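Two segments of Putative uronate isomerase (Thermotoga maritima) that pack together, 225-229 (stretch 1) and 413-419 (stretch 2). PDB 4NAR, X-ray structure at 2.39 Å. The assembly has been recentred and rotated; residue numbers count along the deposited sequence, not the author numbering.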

ATOM      1  N   TYR A 225      13.575   4.060   2.649  1.00 20.40           N
ATOM      2  CA  TYR A 225      14.582   3.799   1.632  1.00 20.53           C
ATOM      3  C   TYR A 225      14.339   4.629   0.376  1.00 26.26           C
ATOM      4  O   TYR A 225      13.249   5.171   0.154  1.00 20.09           O
ATOM      5  CB  TYR A 225      14.582   2.318   1.247  1.00 16.98           C
ATOM      6  CG  TYR A 225      13.177   1.818   1.033  1.00 22.57           C
ATOM      7  CD1 TYR A 225      12.449   1.294   2.094  1.00 24.14           C
ATOM      8  CD2 TYR A 225      12.556   1.895  -0.219  1.00 21.73           C
ATOM      9  CE1 TYR A 225      11.140   0.856   1.924  1.00 28.23           C
ATOM     10  CE2 TYR A 225      11.241   1.448  -0.403  1.00 13.77           C
ATOM     11  CZ  TYR A 225      10.541   0.936   0.677  1.00 27.70           C
ATOM     12  OH  TYR A 225       9.242   0.486   0.534  1.00 27.17           O
ATOM     13  N   GLU A 226      15.378   4.713  -0.448  1.00 26.00           N
ATOM     14  CA  GLU A 226      15.246   5.259  -1.789  1.00 30.59           C
ATOM     15  C   GLU A 226      15.291   4.126  -2.797  1.00 23.69           C
ATOM     16  O   GLU A 226      15.849   3.055  -2.523  1.00 24.00           O
ATOM     17  CB  GLU A 226      16.373   6.239  -2.086  1.00 30.84           C
ATOM     18  CG  GLU A 226      16.276   7.518  -1.303  1.00 35.84           C
ATOM     19  CD  GLU A 226      17.639   8.132  -1.068  1.00 48.48           C
ATOM     20  OE1 GLU A 226      18.657   7.489  -1.433  1.00 55.87           O
ATOM     21  OE2 GLU A 226      17.689   9.253  -0.515  1.00 54.99           O
ATOM     22  N   GLU A 227      14.700   4.371  -3.962  1.00 28.05           N
ATOM     23  CA  GLU A 227      14.827   3.455  -5.082  1.00 34.95           C
ATOM     24  C   GLU A 227      15.308   4.217  -6.310  1.00 40.38           C
ATOM     25  O   GLU A 227      14.591   5.076  -6.838  1.00 42.75           O
ATOM     26  CB  GLU A 227      13.501   2.757  -5.380  1.00 36.59           C
ATOM     27  CG  GLU A 227      13.591   1.838  -6.579  1.00 51.35           C
ATOM     28  CD  GLU A 227      12.499   0.788  -6.584  1.00 57.76           C
ATOM     29  OE1 GLU A 227      11.604   0.859  -5.698  1.00 64.68           O
ATOM     30  OE2 GLU A 227      12.548  -0.106  -7.468  1.00 52.78           O
ATOM     31  N   GLU A 228      16.525   3.923  -6.752  1.00 38.95           N
ATOM     32  CA  GLU A 228      17.035   4.528  -7.975  1.00 48.86           C
ATOM     33  C   GLU A 228      17.095   3.461  -9.070  1.00 52.06           C
ATOM     34  O   GLU A 228      16.220   3.392  -9.947  1.00 48.63           O
ATOM     35  CB  GLU A 228      18.414   5.147  -7.735  1.00 52.53           C
ATOM     36  CG  GLU A 228      18.399   6.338  -6.776  1.00 59.78           C
ATOM     37  CD  GLU A 228      19.687   7.156  -6.841  1.00 68.15           C
ATOM     38  OE1 GLU A 228      20.477   7.087  -5.873  1.00 71.13           O
ATOM     39  OE2 GLU A 228      19.910   7.865  -7.858  1.00 67.73           O
ATOM     40  N   GLU A 229      18.136   2.637  -9.013  1.00 47.57           N
ATOM     41  CA  GLU A 229      18.202   1.440  -9.833  1.00 50.34           C
ATOM     42  C   GLU A 229      18.158   0.239  -8.905  1.00 44.94           C
ATOM     43  O   GLU A 229      17.729  -0.845  -9.289  1.00 52.76           O
ATOM     44  CB  GLU A 229      19.469   1.437 -10.686  1.00 61.27           C
ATOM     45  CG  GLU A 229      19.518   2.595 -11.666  1.00 69.35           C
ATOM     46  CD  GLU A 229      20.247   2.229 -12.942  1.00 78.19           C
ATOM     47  OE1 GLU A 229      20.893   1.141 -12.957  1.00 76.46           O
ATOM     48  OE2 GLU A 229      20.168   3.027 -13.917  1.00 82.85           O
ATOM     49  N   VAL A 413      11.194   6.865 -14.154  1.00 33.60           N
ATOM     50  CA  VAL A 413      11.743   5.580 -13.719  1.00 34.11           C
ATOM     51  C   VAL A 413      12.386   5.775 -12.357  1.00 30.63           C
ATOM     52  O   VAL A 413      13.196   6.685 -12.189  1.00 33.93           O
ATOM     53  CB  VAL A 413      12.843   5.052 -14.675  1.00 37.30           C
ATOM     54  CG1 VAL A 413      13.418   3.722 -14.158  1.00 39.88           C
ATOM     55  CG2 VAL A 413      12.316   4.877 -16.089  1.00 28.17           C
ATOM     56  N   PRO A 414      12.016   4.939 -11.372  1.00 29.37           N
ATOM     57  CA  PRO A 414      10.974   3.905 -11.474  1.00 29.37           C
ATOM     58  C   PRO A 414       9.565   4.479 -11.273  1.00 26.32           C
ATOM     59  O   PRO A 414       9.337   5.388 -10.454  1.00 22.80           O
ATOM     60  CB  PRO A 414      11.324   2.944 -10.333  1.00 29.24           C
ATOM     61  CG  PRO A 414      11.940   3.850  -9.283  1.00 35.11           C
ATOM     62  CD  PRO A 414      12.698   4.915 -10.060  1.00 33.85           C
ATOM     63  N   GLY A 415       8.613   3.936 -12.017  1.00 22.72           N
ATOM     64  CA  GLY A 415       7.284   4.514 -12.025  1.00 20.87           C
ATOM     65  C   GLY A 415       6.453   4.230 -10.788  1.00 26.12           C
ATOM     66  O   GLY A 415       6.535   3.144 -10.183  1.00 21.60           O
ATOM     67  N   GLY A 416       5.633   5.214 -10.423  1.00 23.40           N
ATOM     68  CA  GLY A 416       4.689   5.060  -9.334  1.00 18.11           C
ATOM     69  C   GLY A 416       5.313   5.086  -7.950  1.00 19.25           C
ATOM     70  O   GLY A 416       4.640   4.785  -6.966  1.00 31.27           O
ATOM     71  N   LYS A 417       6.596   5.436  -7.870  1.00 19.98           N
ATOM     72  CA  LYS A 417       7.304   5.431  -6.592  1.00 27.50           C
ATOM     73  C   LYS A 417       7.290   6.809  -5.925  1.00 28.39           C
ATOM     74  O   LYS A 417       6.757   6.966  -4.829  1.00 28.76           O
ATOM     75  CB  LYS A 417       8.743   4.920  -6.763  1.00 30.88           C
ATOM     76  CG  LYS A 417       8.858   3.454  -7.253  1.00 31.14           C
ATOM     77  CD  LYS A 417       8.151   2.496  -6.298  1.00 30.99           C
ATOM     78  CE  LYS A 417       7.949   1.119  -6.932  1.00 33.83           C
ATOM     79  NZ  LYS A 417       9.195   0.334  -7.145  1.00 32.26           N
ATOM     80  N   TYR A 418       7.858   7.803  -6.605  1.00 29.33           N
ATOM     81  CA  TYR A 418       7.988   9.162  -6.061  1.00 23.89           C
ATOM     82  C   TYR A 418       6.743  10.029  -6.212  1.00 17.79           C
ATOM     83  O   TYR A 418       6.047   9.940  -7.226  1.00 18.93           O
ATOM     84  CB  TYR A 418       9.183   9.868  -6.709  1.00 23.80           C
ATOM     85  CG  TYR A 418      10.470   9.264  -6.243  1.00 27.38           C
ATOM     86  CD1 TYR A 418      10.933   8.081  -6.797  1.00 29.64           C
ATOM     87  CD2 TYR A 418      11.199   9.833  -5.199  1.00 36.36           C
ATOM     88  CE1 TYR A 418      12.105   7.491  -6.353  1.00 28.69           C
ATOM     89  CE2 TYR A 418      12.381   9.250  -4.744  1.00 35.62           C
ATOM     90  CZ  TYR A 418      12.826   8.074  -5.330  1.00 31.98           C
ATOM     91  OH  TYR A 418      13.987   7.470  -4.894  1.00 29.02           O
ATOM     92  N   LEU A 419       6.482  10.863  -5.199  1.00 24.07           N
ATOM     93  CA  LEU A 419       5.410  11.862  -5.236  1.00 19.07           C
ATOM     94  C   LEU A 419       5.934  13.096  -5.971  1.00 27.55           C
ATOM     95  O   LEU A 419       7.018  13.605  -5.655  1.00 32.80           O
ATOM     96  CB  LEU A 419       5.036  12.285  -3.819  1.00 17.59           C
ATOM     97  CG  LEU A 419       3.591  12.570  -3.413  1.00 20.54           C
ATOM     98  CD1 LEU A 419       3.579  13.608  -2.281  1.00 23.23           C
ATOM     99  CD2 LEU A 419       2.710  12.992  -4.578  1.00 17.99           C
TER

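A strand that runs out into a loop often finds its packing partner not in another strand but in an irregular segment brought back from far along the chain, and in such cases a single residue may be the hub of the contact. The putative uronate isomerase of Thermotoga maritima offers a compact example. Residues 225–227 are the last part of a β-strand, with the extended backbone angles expected of one, and the chain then passes into a loop at Glu228, whose psi of -79° breaks the extended run. The opposing residues, 413–419, lie at least 186 positions away in sequence wherever the two stretches touch. No hydrogen bond joins the two backbones directly, so no ladder of paired peptides links them. The nearest approach of the two backbones, measured between CA atoms, is 7.0 Å, from Glu228 CA to Pro414 CA.

Two features shape the path of the second stretch. The peptide bond before Pro414 is cis, and Gly416 adopts a positive phi of 74°, a conformation that by itself favours glycine. Neither Gly415 nor Gly416 touches the strand; the contact is made by the residues that flank this pair, Pro414 before it and Lys417 and Tyr418 after it.

All three converge on Glu227, which has the largest covered area of any residue here, 88 Å² of the 253 Å² buried in total. Its CA-to-CB bond points toward the second stretch, and with chi1 and chi2 both t the side chain is extended, carrying the carboxylate out to the lysine. There Glu227 OE1 lies 2.9 Å from Lys417 NZ, forming a hydrogen bond that is part of a salt bridge. The CA-to-CB bond of Lys417 likewise points toward the first stretch, but the side chain beyond it is bent, with chi1 and chi2 both m and chi4 p; its ammonium group forms a further hydrogen bond elsewhere in the structure.

The backbone of Glu227 is used as well. Tyr418 sets out sideways from its CA, yet the end of its side chain comes nearer, and the hydroxyl donates a hydrogen bond to the strand: Tyr418 OH is 3.1 Å from Glu227 O. That oxygen lies at the edge of the ring, near its plane, a position suited to a phenolic donor. The same hydroxyl passes 3.9 Å from Glu226 CB, so it also touches the preceding residue.

Pro414 supplies the nonpolar part. Pro414 CG packs 3.8 Å from Glu227 CG, setting the proline ring against the aliphatic portion of the glutamate, while Pro414 CD approaches Glu227 O at 3.7 Å and Glu228 O at 3.8 Å. The CA-to-CB bonds of Glu228 and Glu229 point away from the second stretch, and Glu229 makes no contact with it. The general lesson is one of economy: a single glutamate can offer its carboxylate to a salt bridge, its methylene groups to packing and its carbonyl to a hydrogen bond, joining two distant segments without any regular pairing of their backbones.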